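Side-chain contacts in CdiA toxin (Cupriavidus taiwanensis, PDB 5T87), which forms the C-terminal catalytic domain of a contact-dependent growth inhibition effector, is probably toxic inside target cells, and is bound here by its CdiI immunity protein: residues Val25-Asp28 with Glu33-Val36; Arg50-Leu55 with Ala62-Gly67; Val36-Leu41 with His46-Ala51; Ser21-Ser26 with Ser57-Ala62. All blocks are in the same frame, centred on the assembly; numbering follows the deposited sequence.

Interaction 1 of 4, residues Val25-Asp28 with Glu33-Val36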
loop_
_atom_site.group_PDB
_atom_site.type_symbol
_atom_site.label_atom_id
_atom_site.label_comp_id
_atom_site.label_asym_id
_atom_site.label_seq_id
_atom_site.Cartn_x
_atom_site.Cartn_y
_atom_site.Cartn_z
ATOM N N VAL E 25 4.312 10.404 3.524
ATOM C CA VAL E 25 3.684 11.325 2.556
ATOM C C VAL E 25 4.631 12.476 2.186
ATOM O O VAL E 25 5.409 12.939 3.026
ATOM C CB VAL E 25 2.331 11.880 3.088
ATOM C CG1 VAL E 25 2.501 12.649 4.396
ATOM C CG2 VAL E 25 1.646 12.744 2.040
ATOM N N SER E 26 4.564 12.920 0.929
ATOM C CA SER E 26 5.362 14.055 0.434
ATOM C C SER E 26 4.604 14.851 -0.642
ATOM O O SER E 26 3.466 14.510 -0.995
ATOM C CB SER E 26 6.684 13.541 -0.138
ATOM O OG SER E 26 7.677 14.552 -0.155
ATOM N N VAL E 27 5.239 15.906 -1.155
ATOM C CA VAL E 27 4.722 16.656 -2.311
ATOM C C VAL E 27 5.871 16.934 -3.287
ATOM O O VAL E 27 6.960 17.316 -2.865
ATOM C CB VAL E 27 3.991 17.959 -1.881
ATOM C CG1 VAL E 27 4.904 18.892 -1.092
ATOM C CG2 VAL E 27 3.394 18.678 -3.085
ATOM N N ASP E 28 5.629 16.723 -4.580
ATOM C CA ASP E 28 6.660 16.922 -5.599
ATOM C C ASP E 28 6.845 18.435 -5.804
ATOM O O ASP E 28 5.900 19.103 -6.234
ATOM C CB ASP E 28 6.256 16.232 -6.911
ATOM C CG ASP E 28 7.442 15.955 -7.825
ATOM O OD1 ASP E 28 8.326 16.832 -7.958
ATOM O OD2 ASP E 28 7.483 14.858 -8.422
ATOM N N GLU E 33 2.332 17.248 -7.524
ATOM C CA GLU E 33 1.463 16.132 -7.134
ATOM C C GLU E 33 1.710 15.706 -5.677
ATOM O O GLU E 33 2.810 15.896 -5.151
ATOM C CB GLU E 33 1.682 14.949 -8.086
ATOM C CG GLU E 33 3.026 14.230 -7.911
ATOM C CD GLU E 33 3.586 13.604 -9.188
ATOM O OE1 GLU E 33 2.928 13.663 -10.253
ATOM O OE2 GLU E 33 4.711 13.052 -9.124
ATOM N N PHE E 34 0.676 15.157 -5.034
ATOM C CA PHE E 34 0.784 14.597 -3.681
ATOM C C PHE E 34 1.007 13.092 -3.780
ATOM O O PHE E 34 0.316 12.411 -4.548
ATOM C CB PHE E 34 -0.475 14.886 -2.860
ATOM C CG PHE E 34 -0.797 16.348 -2.751
ATOM C CD1 PHE E 34 0.002 17.191 -1.977
ATOM C CD2 PHE E 34 -1.891 16.894 -3.431
ATOM C CE1 PHE E 34 -0.286 18.549 -1.882
ATOM C CE2 PHE E 34 -2.182 18.247 -3.337
ATOM C CZ PHE E 34 -1.378 19.077 -2.563
ATOM N N VAL E 35 1.962 12.586 -2.988
ATOM C CA VAL E 35 2.452 11.194 -3.094
ATOM C C VAL E 35 2.444 10.443 -1.760
ATOM O O VAL E 35 2.974 10.944 -0.763
ATOM C CB VAL E 35 3.893 11.133 -3.655
ATOM C CG1 VAL E 35 4.292 9.687 -3.949
ATOM C CG2 VAL E 35 4.022 11.988 -4.911
ATOM N N VAL E 36 1.857 9.240 -1.775
ATOM C CA VAL E 36 1.812 8.329 -0.625
ATOM C C VAL E 36 2.790 7.175 -0.855
ATOM O O VAL E 36 2.770 6.533 -1.919
ATOM C CB VAL E 36 0.403 7.739 -0.429
ATOM C CG1 VAL E 36 0.385 6.725 0.720
ATOM C CG2 VAL E 36 -0.628 8.837 -0.196
#
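V27 and F34 stand side by side, pointing the same way, on one face of the beta hairpin made by antiparallel strands 21-27 and 34-41. V27 brings its CG2 branch obliquely to the phenyl ring, 3.9 Å from F34 CD1; L63 of helix 57-64 and the ring of W52 also pack on F34. V25 and V36 share this face, but V25 touches backbone: its CG2 rests 3.6 Å from V35 O. Between the V25-V36 and V27-F34 pairs, S26 and V35 form the hydrogen-bonded pair and send their side chains to the other face, where helix 7-12 lies and V10 O bonds S26 OG. S26 N reaches V35 O at 3.0 Å. The return bond, V35 N to S26 O, is longer at 3.2 Å, and its donor sits 38° above the carbonyl plane. Next to the turn, D28 N meets E33 O in a nearly straight bond of 3.0 Å. E33 CG is tucked between its own backbone N and carbonyl carbon (chi1 71°), which lays the extended acid alongside D28. N6 bonds D28 OD1 and the backbone N of S5 bonds E33 OE2, probably easing the like charges. The carboxylate planes stand 73° apart, with D28 OD2 3.4 Å from E33 OE2.

Interaction 2 of 4, residues Arg50-Leu55 with Ala62-Gly67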
loop_
_atom_site.group_PDB
_atom_site.type_symbol
_atom_site.label_atom_id
_atom_site.label_comp_id
_atom_site.label_asym_id
_atom_site.label_seq_id
_atom_site.Cartn_x
_atom_site.Cartn_y
_atom_site.Cartn_z
ATOM N N ARG E 50 -1.898 10.896 -5.322
ATOM C CA ARG E 50 -3.247 11.187 -4.839
ATOM C C ARG E 50 -3.668 12.645 -5.058
ATOM O O ARG E 50 -2.831 13.533 -5.168
ATOM C CB ARG E 50 -3.379 10.816 -3.359
ATOM C CG ARG E 50 -3.550 9.328 -3.089
ATOM C CD ARG E 50 -4.139 9.086 -1.705
ATOM N NE ARG E 50 -3.988 7.691 -1.280
ATOM C CZ ARG E 50 -4.395 7.199 -0.106
ATOM N NH1 ARG E 50 -5.048 7.963 0.768
ATOM N NH2 ARG E 50 -4.192 5.917 0.170
ATOM N N ALA E 51 -4.981 12.857 -5.126
ATOM C CA ALA E 51 -5.581 14.194 -5.141
ATOM C C ALA E 51 -5.794 14.698 -3.702
ATOM O O ALA E 51 -6.193 13.929 -2.827
ATOM C CB ALA E 51 -6.908 14.154 -5.888
ATOM N N TRP E 52 -5.553 15.988 -3.473
ATOM C CA TRP E 52 -5.660 16.604 -2.140
ATOM C C TRP E 52 -6.827 16.088 -1.262
ATOM O O TRP E 52 -6.627 15.797 -0.086
ATOM C CB TRP E 52 -5.747 18.138 -2.266
ATOM C CG TRP E 52 -5.932 18.801 -0.942
ATOM C CD1 TRP E 52 -7.095 19.299 -0.433
ATOM C CD2 TRP E 52 -4.936 18.982 0.075
ATOM N NE1 TRP E 52 -6.884 19.796 0.831
ATOM C CE2 TRP E 52 -5.568 19.616 1.169
ATOM C CE3 TRP E 52 -3.572 18.684 0.163
ATOM C CZ2 TRP E 52 -4.878 19.959 2.341
ATOM C CZ3 TRP E 52 -2.887 19.023 1.327
ATOM C CH2 TRP E 52 -3.544 19.655 2.400
ATOM N N LYS E 53 -8.030 15.991 -1.832
ATOM C CA LYS E 53 -9.231 15.568 -1.076
ATOM C C LYS E 53 -9.208 14.074 -0.679
ATOM O O LYS E 53 -9.919 13.666 0.247
ATOM C CB LYS E 53 -10.516 15.890 -1.864
ATOM C CG LYS E 53 -10.801 14.928 -3.017
ATOM C CD LYS E 53 -11.754 15.488 -4.069
ATOM C CE LYS E 53 -11.738 14.640 -5.343
ATOM N NZ LYS E 53 -11.911 13.173 -5.105
ATOM N N ASP E 54 -8.414 13.275 -1.401
ATOM C CA ASP E 54 -8.197 11.850 -1.093
ATOM C C ASP E 54 -7.166 11.556 0.027
ATOM O O ASP E 54 -7.009 10.399 0.425
ATOM C CB ASP E 54 -7.815 11.083 -2.379
ATOM C CG ASP E 54 -8.919 11.103 -3.429
ATOM O OD1 ASP E 54 -10.050 11.508 -3.103
ATOM O OD2 ASP E 54 -8.663 10.705 -4.582
ATOM N N LEU E 55 -6.474 12.580 0.535
ATOM C CA LEU E 55 -5.583 12.415 1.693
ATOM C C LEU E 55 -6.410 12.552 2.958
ATOM O O LEU E 55 -7.425 13.248 2.955
ATOM C CB LEU E 55 -4.477 13.464 1.709
ATOM C CG LEU E 55 -3.827 13.901 0.395
ATOM C CD1 LEU E 55 -2.544 14.659 0.718
ATOM C CD2 LEU E 55 -3.560 12.742 -0.554
ATOM N N ALA E 62 0.133 16.591 8.684
ATOM C CA ALA E 62 1.564 16.293 8.606
ATOM C C ALA E 62 2.267 16.910 7.384
ATOM O O ALA E 62 3.481 17.113 7.418
ATOM C CB ALA E 62 1.781 14.787 8.637
ATOM N N LEU E 63 1.518 17.193 6.315
ATOM C CA LEU E 63 2.042 17.988 5.192
ATOM C C LEU E 63 2.216 19.491 5.515
ATOM O O LEU E 63 3.347 19.993 5.533
ATOM C CB LEU E 63 1.173 17.817 3.939
ATOM C CG LEU E 63 1.457 16.594 3.066
ATOM C CD1 LEU E 63 0.437 16.526 1.936
ATOM C CD2 LEU E 63 2.874 16.617 2.501
ATOM N N VAL E 64 1.108 20.194 5.780
ATOM C CA VAL E 64 1.131 21.658 6.022
ATOM C C VAL E 64 2.098 21.990 7.159
ATOM O O VAL E 64 2.932 22.895 7.029
ATOM C CB VAL E 64 -0.263 22.259 6.388
ATOM C CG1 VAL E 64 -0.155 23.760 6.687
ATOM C CG2 VAL E 64 -1.303 22.024 5.291
ATOM N N ARG E 65 1.971 21.242 8.256
ATOM C CA ARG E 65 2.810 21.413 9.444
ATOM C C ARG E 65 4.283 21.080 9.194
ATOM O O ARG E 65 5.166 21.673 9.814
ATOM C CB ARG E 65 2.260 20.563 10.591
ATOM C CG ARG E 65 2.957 20.754 11.931
ATOM C CD ARG E 65 2.024 20.480 13.106
ATOM N NE ARG E 65 1.107 19.358 12.862
ATOM C CZ ARG E 65 1.421 18.060 12.933
ATOM N NH1 ARG E 65 2.655 17.665 13.247
ATOM N NH2 ARG E 65 0.485 17.147 12.681
ATOM N N GLY E 66 4.545 20.146 8.282
ATOM C CA GLY E 66 5.907 19.844 7.852
ATOM C C GLY E 66 6.601 20.958 7.087
ATOM O O GLY E 66 7.824 20.939 6.953
ATOM N N GLY E 67 5.830 21.926 6.591
ATOM C CA GLY E 67 6.348 23.013 5.763
ATOM C C GLY E 67 6.362 22.632 4.296
ATOM O O GLY E 67 7.243 23.065 3.557
#
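L55 and L63 make the tight part of this contact, their side chains crossing at about a right angle so that L55 CD1 and L63 CD1 meet at 3.7 Å. This pair is buried, and F34 of the central strand 34-41 touches both leucines. Toward the surface the fit slackens. The indole of W52, carried by the short 3-10 turn 52-54, extends its six-membered ring toward the helix, reaching L63 CD1 from CZ3 at 4.2 Å and V64 CG2 from CH2 at 4.4 Å; both methyls approach the ring obliquely. V69, from the tail after the helix, packs on W52 and V64. The turn itself is held from behind: R50 NH1 bonds D54 O at 3.1 Å, with the oxygen 24° out of the guanidinium plane, while R50 NH2 forms a salt bridge with D108 of the CdiI immunity protein. On the solvent side the exposed K53 pairs its NZ with D54 OD1 at 3.2 Å. The apolar patch thus joins the loop after strand 44-50 to a helix that ends in a Schellman motif, G67 taking a positive phi (88°) and returning its N to V64 O at 3.1 Å.

Interaction 3 of 4, residues Val36-Leu41 with His46-Ala51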
loop_
_atom_site.group_PDB
_atom_site.type_symbol
_atom_site.label_atom_id
_atom_site.label_comp_id
_atom_site.label_asym_id
_atom_site.label_seq_id
_atom_site.Cartn_x
_atom_site.Cartn_y
_atom_site.Cartn_z
ATOM N N VAL E 36 1.857 9.240 -1.775
ATOM C CA VAL E 36 1.812 8.329 -0.625
ATOM C C VAL E 36 2.790 7.175 -0.855
ATOM O O VAL E 36 2.770 6.533 -1.919
ATOM C CB VAL E 36 0.403 7.739 -0.429
ATOM C CG1 VAL E 36 0.385 6.725 0.720
ATOM C CG2 VAL E 36 -0.628 8.837 -0.196
ATOM N N PHE E 37 3.619 6.911 0.159
ATOM C CA PHE E 37 4.651 5.879 0.111
ATOM C C PHE E 37 4.422 4.835 1.174
ATOM O O PHE E 37 4.142 5.179 2.315
ATOM C CB PHE E 37 6.011 6.500 0.391
ATOM C CG PHE E 37 6.488 7.419 -0.684
ATOM C CD1 PHE E 37 6.974 6.904 -1.884
ATOM C CD2 PHE E 37 6.480 8.801 -0.497
ATOM C CE1 PHE E 37 7.424 7.747 -2.891
ATOM C CE2 PHE E 37 6.941 9.650 -1.496
ATOM C CZ PHE E 37 7.413 9.118 -2.696
ATOM N N ASP E 38 4.604 3.571 0.810
ATOM C CA ASP E 38 4.449 2.456 1.744
ATOM C C ASP E 38 5.660 1.553 1.682
ATOM O O ASP E 38 6.298 1.433 0.638
ATOM C CB ASP E 38 3.214 1.638 1.385
ATOM C CG ASP E 38 1.951 2.457 1.419
ATOM O OD1 ASP E 38 1.477 2.739 2.542
ATOM O OD2 ASP E 38 1.454 2.837 0.327
ATOM N N ARG E 39 5.954 0.894 2.792
ATOM C CA ARG E 39 7.095 0.012 2.848
ATOM C C ARG E 39 6.869 -1.233 2.004
ATOM O O ARG E 39 5.796 -1.820 2.038
ATOM C CB ARG E 39 7.405 -0.425 4.274
ATOM C CG ARG E 39 8.829 -0.957 4.387
ATOM C CD ARG E 39 8.997 -1.864 5.570
ATOM N NE ARG E 39 9.100 -1.090 6.800
ATOM C CZ ARG E 39 8.631 -1.467 7.993
ATOM N NH1 ARG E 39 7.989 -2.631 8.159
ATOM N NH2 ARG E 39 8.802 -0.663 9.035
ATOM N N THR E 40 7.895 -1.624 1.261
ATOM C CA THR E 40 7.897 -2.877 0.557
ATOM C C THR E 40 8.546 -3.897 1.488
ATOM O O THR E 40 7.889 -4.811 1.978
ATOM C CB THR E 40 8.643 -2.718 -0.784
ATOM O OG1 THR E 40 7.961 -1.744 -1.594
ATOM C CG2 THR E 40 8.770 -4.040 -1.531
ATOM N N LEU E 41 9.830 -3.703 1.745
ATOM C CA LEU E 41 10.664 -4.559 2.589
ATOM C C LEU E 41 11.884 -3.699 2.952
ATOM O O LEU E 41 12.343 -2.917 2.123
ATOM C CB LEU E 41 11.125 -5.812 1.829
ATOM C CG LEU E 41 10.158 -6.983 1.599
ATOM C CD1 LEU E 41 10.781 -8.135 0.807
ATOM C CD2 LEU E 41 9.613 -7.489 2.932
ATOM N N HIS E 46 7.399 1.713 -2.147
ATOM C CA HIS E 46 6.636 1.988 -3.398
ATOM C C HIS E 46 5.683 3.162 -3.169
ATOM O O HIS E 46 5.446 3.558 -2.026
ATOM C CB HIS E 46 5.816 0.775 -3.860
ATOM C CG HIS E 46 4.954 0.194 -2.784
ATOM N ND1 HIS E 46 5.398 -0.808 -1.949
ATOM C CD2 HIS E 46 3.703 0.504 -2.368
ATOM C CE1 HIS E 46 4.450 -1.112 -1.084
ATOM N NE2 HIS E 46 3.412 -0.335 -1.320
ATOM N N GLY E 47 5.128 3.708 -4.244
ATOM C CA GLY E 47 4.293 4.889 -4.097
ATOM C C GLY E 47 3.250 5.109 -5.162
ATOM O O GLY E 47 3.323 4.534 -6.265
ATOM N N HIS E 48 2.274 5.950 -4.816
ATOM C CA HIS E 48 1.204 6.317 -5.746
ATOM C C HIS E 48 0.816 7.772 -5.595
ATOM O O HIS E 48 1.023 8.372 -4.535
ATOM C CB HIS E 48 -0.030 5.408 -5.571
ATOM C CG HIS E 48 -0.641 5.462 -4.205
ATOM N ND1 HIS E 48 -0.308 4.572 -3.210
ATOM C CD2 HIS E 48 -1.564 6.295 -3.671
ATOM C CE1 HIS E 48 -0.993 4.856 -2.118
ATOM N NE2 HIS E 48 -1.757 5.900 -2.370
ATOM N N VAL E 49 0.226 8.322 -6.657
ATOM C CA VAL E 49 -0.244 9.716 -6.667
ATOM C C VAL E 49 -1.657 9.835 -6.081
ATOM O O VAL E 49 -2.516 8.982 -6.327
ATOM C CB VAL E 49 -0.276 10.276 -8.102
ATOM C CG1 VAL E 49 -0.713 11.741 -8.102
ATOM C CG2 VAL E 49 1.080 10.103 -8.773
ATOM N N ARG E 50 -1.898 10.896 -5.322
ATOM C CA ARG E 50 -3.247 11.187 -4.839
ATOM C C ARG E 50 -3.668 12.645 -5.058
ATOM O O ARG E 50 -2.831 13.533 -5.168
ATOM C CB ARG E 50 -3.379 10.816 -3.359
ATOM C CG ARG E 50 -3.550 9.328 -3.089
ATOM C CD ARG E 50 -4.139 9.086 -1.705
ATOM N NE ARG E 50 -3.988 7.691 -1.280
ATOM C CZ ARG E 50 -4.395 7.199 -0.106
ATOM N NH1 ARG E 50 -5.048 7.963 0.768
ATOM N NH2 ARG E 50 -4.192 5.917 0.170
ATOM N N ALA E 51 -4.981 12.857 -5.126
ATOM C CA ALA E 51 -5.581 14.194 -5.141
ATOM C C ALA E 51 -5.794 14.698 -3.702
ATOM O O ALA E 51 -6.193 13.929 -2.827
ATOM C CB ALA E 51 -6.908 14.154 -5.888
#
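The H46 imidazole folds back across the neighbouring strand, lying with one face over D38 O while T40 OG1 sits at its edge; H48 does the like over V36, which puts two histidine rings on the same face of the beta hairpin of strands 34-41 and 44-50. In each, CG occupies the position between backbone N and carbonyl carbon (chi1 51° in H46, 60° in H48), which swings the ring toward the partner strand. H46 NE2 comes 3.4 Å from D38 CB. At the ring edge ND1 meets T40 OG1 in a 2.8 Å hydrogen bond, just where T40 and L41 make a classic beta bulge. The H48 ring lays a face on V36 CB, 3.4 Å from NE2, and turns an edge to the carboxylate of D38, whose OD1 is held by R23. Paired backbone bonds at V36-H48 and D38-H46 fix the register. Between these pairs, G47 has no side chain, and F37 CD1 lies 4.0 Å from its CA; the phenyl points to the other face, against V10 and L11 of helix 7-12. H72 of the CdiI immunity protein bonds H46 NE2 and brings its ring against both imidazoles, so the immunity protein covers this face. H48 NE2 is also engaged, accepting from R50 NE at 3.1 Å with the donor in the ring plane. The same guanidinium receives V36 over one face, CG2 standing 3.7 Å from R50 NE.

Interaction 4 of 4, residues Ser21-Ser26 with Ser57-Ala62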
loop_
_atom_site.group_PDB
_atom_site.type_symbol
_atom_site.label_atom_id
_atom_site.label_comp_id
_atom_site.label_asym_id
_atom_site.label_seq_id
_atom_site.Cartn_x
_atom_site.Cartn_y
_atom_site.Cartn_z
ATOM N N SER E 21 2.902 3.612 12.065
ATOM C CA SER E 21 2.906 3.083 10.703
ATOM C C SER E 21 4.047 3.639 9.874
ATOM O O SER E 21 4.275 4.839 9.888
ATOM C CB SER E 21 1.600 3.439 9.989
ATOM O OG SER E 21 1.707 3.223 8.589
ATOM N N PRO E 22 4.704 2.780 9.072
ATOM C CA PRO E 22 5.734 3.268 8.152
ATOM C C PRO E 22 5.213 4.107 6.978
ATOM O O PRO E 22 6.011 4.643 6.231
ATOM C CB PRO E 22 6.358 1.974 7.625
ATOM C CG PRO E 22 5.240 0.985 7.659
ATOM C CD PRO E 22 4.407 1.349 8.851
ATOM N N ARG E 23 3.894 4.203 6.801
ATOM C CA ARG E 23 3.322 5.037 5.747
ATOM C C ARG E 23 3.807 6.481 5.838
ATOM O O ARG E 23 3.683 7.112 6.892
ATOM C CB ARG E 23 1.800 5.008 5.806
ATOM C CG ARG E 23 1.115 5.796 4.700
ATOM C CD ARG E 23 -0.333 5.363 4.510
ATOM N NE ARG E 23 -0.495 4.404 3.419
ATOM C CZ ARG E 23 -1.666 4.020 2.901
ATOM N NH1 ARG E 23 -2.813 4.500 3.382
ATOM N NH2 ARG E 23 -1.686 3.147 1.896
ATOM N N ARG E 24 4.361 6.969 4.724
ATOM C CA ARG E 24 4.867 8.322 4.598
ATOM C C ARG E 24 4.082 9.089 3.547
ATOM O O ARG E 24 3.320 8.501 2.764
ATOM C CB ARG E 24 6.338 8.315 4.173
ATOM C CG ARG E 24 7.234 7.372 4.950
ATOM C CD ARG E 24 8.690 7.562 4.558
ATOM N NE ARG E 24 9.259 8.813 5.073
ATOM C CZ ARG E 24 9.685 9.020 6.326
ATOM N NH1 ARG E 24 10.183 10.205 6.662
ATOM N NH2 ARG E 24 9.613 8.066 7.249
ATOM N N VAL E 25 4.312 10.404 3.524
ATOM C CA VAL E 25 3.684 11.325 2.556
ATOM C C VAL E 25 4.631 12.476 2.186
ATOM O O VAL E 25 5.409 12.939 3.026
ATOM C CB VAL E 25 2.331 11.880 3.088
ATOM C CG1 VAL E 25 2.501 12.649 4.396
ATOM C CG2 VAL E 25 1.646 12.744 2.040
ATOM N N SER E 26 4.564 12.920 0.929
ATOM C CA SER E 26 5.362 14.055 0.434
ATOM C C SER E 26 4.604 14.851 -0.642
ATOM O O SER E 26 3.466 14.510 -0.995
ATOM C CB SER E 26 6.684 13.541 -0.138
ATOM O OG SER E 26 7.677 14.552 -0.155
ATOM N N SER E 57 -6.987 13.529 7.168
ATOM C CA SER E 57 -6.639 14.651 8.044
ATOM C C SER E 57 -5.177 14.543 8.488
ATOM O O SER E 57 -4.402 15.481 8.293
ATOM C CB SER E 57 -7.585 14.731 9.258
ATOM O OG SER E 57 -7.542 13.555 10.059
ATOM N N ASP E 58 -4.805 13.377 9.020
ATOM C CA ASP E 58 -3.427 13.105 9.467
ATOM C C ASP E 58 -2.384 13.408 8.383
ATOM O O ASP E 58 -1.334 13.989 8.678
ATOM C CB ASP E 58 -3.274 11.645 9.923
ATOM C CG ASP E 58 -4.114 11.307 11.150
ATOM O OD1 ASP E 58 -4.869 12.175 11.637
ATOM O OD2 ASP E 58 -4.023 10.155 11.625
HETATM N N MSE E 59 -2.695 13.023 7.139
HETATM C CA MSE E 59 -1.798 13.213 5.983
HETATM C C MSE E 59 -1.633 14.670 5.658
HETATM O O MSE E 59 -0.513 15.153 5.467
HETATM C CB MSE E 59 -2.330 12.502 4.727
HETATM C CG MSE E 59 -2.362 10.971 4.855
HETATM SE SE MSE E 59 -2.538 10.037 3.109
HETATM C CE MSE E 59 -3.258 8.307 3.732
ATOM N N GLN E 60 -2.754 15.382 5.600
ATOM C CA GLN E 60 -2.742 16.811 5.308
ATOM C C GLN E 60 -2.107 17.608 6.451
ATOM O O GLN E 60 -1.288 18.491 6.198
ATOM C CB GLN E 60 -4.158 17.314 5.021
ATOM C CG GLN E 60 -4.767 16.715 3.761
ATOM C CD GLN E 60 -6.240 17.042 3.580
ATOM O OE1 GLN E 60 -6.921 17.457 4.516
ATOM N NE2 GLN E 60 -6.744 16.840 2.366
ATOM N N ASN E 61 -2.467 17.282 7.696
ATOM C CA ASN E 61 -1.870 17.923 8.879
ATOM C C ASN E 61 -0.355 17.828 8.818
ATOM O O ASN E 61 0.339 18.846 8.868
ATOM C CB ASN E 61 -2.349 17.269 10.186
ATOM C CG ASN E 61 -3.773 17.650 10.565
ATOM O OD1 ASN E 61 -4.271 18.723 10.213
ATOM N ND2 ASN E 61 -4.432 16.768 11.310
ATOM N N ALA E 62 0.133 16.591 8.684
ATOM C CA ALA E 62 1.564 16.293 8.606
ATOM C C ALA E 62 2.267 16.910 7.384
ATOM O O ALA E 62 3.481 17.113 7.418
ATOM C CB ALA E 62 1.781 14.787 8.637
#
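M59 and R23 meet where helix 57-64 packs against one face of the antiparallel sheet. Two points of touch define the first shell. The selenomethionine methyl of M59, CE, comes obliquely to the guanidinium of R23, 3.8 Å from NH1, and the CG1 branch of V25 faces the backbone oxygen of M59 at 4.1 Å. The two long side chains arrive differently. M59 is extended beyond CG and pushes its tip away from the helix toward the sheet, whereas R23 starts extended and then bends at chi3 (-97°). V36 and R50 also pack on M59, so its selenium end sits among an aliphatic branch and two guanidinium groups, a mixed apolar and charged setting. The R23 guanidinium has anionic partners in the next shell: NE forms a salt bridge with D38 OD1, and NH1 forms another with D108 OD1 of the CdiI immunity protein. Gripped from two directions, this guanidinium is probably well fixed in rotation. On the helix, the backbone bond from A62 N to D58 O, 3.0 Å, belongs to the turn that carries M59. Behind R23, on the strand side, the backbone is shaped by S21, two residues earlier, which makes an ST turn and whose hydroxyl also bonds D104 of the immunity protein; within the turn, S21 OG accepts R23 N at 3.0 Å, with an N-H...O angle of 161°.

In the fold
Strand 34-41 joins interactions 1 and 3, successive hairpins sharing V36 and linked further by F34 O and R50 N at 2.8 Å. Helix 57-64 serves interactions 2 and 4, whose centres are about 7 Å apart. Interaction 2 leans on interaction 1 where F34 CZ meets W52 CE3 at 3.5 Å and V25 CG2 meets L63 CD1 at 4.0 Å, forming one apolar core between sheet and helix. The polar margin joins interactions 2, 3 and 4: R50 NH2 and R23 NH1, 3.8 Å apart, gather on D108 of the immunity protein, whose H72 meets the histidine rings of interaction 3.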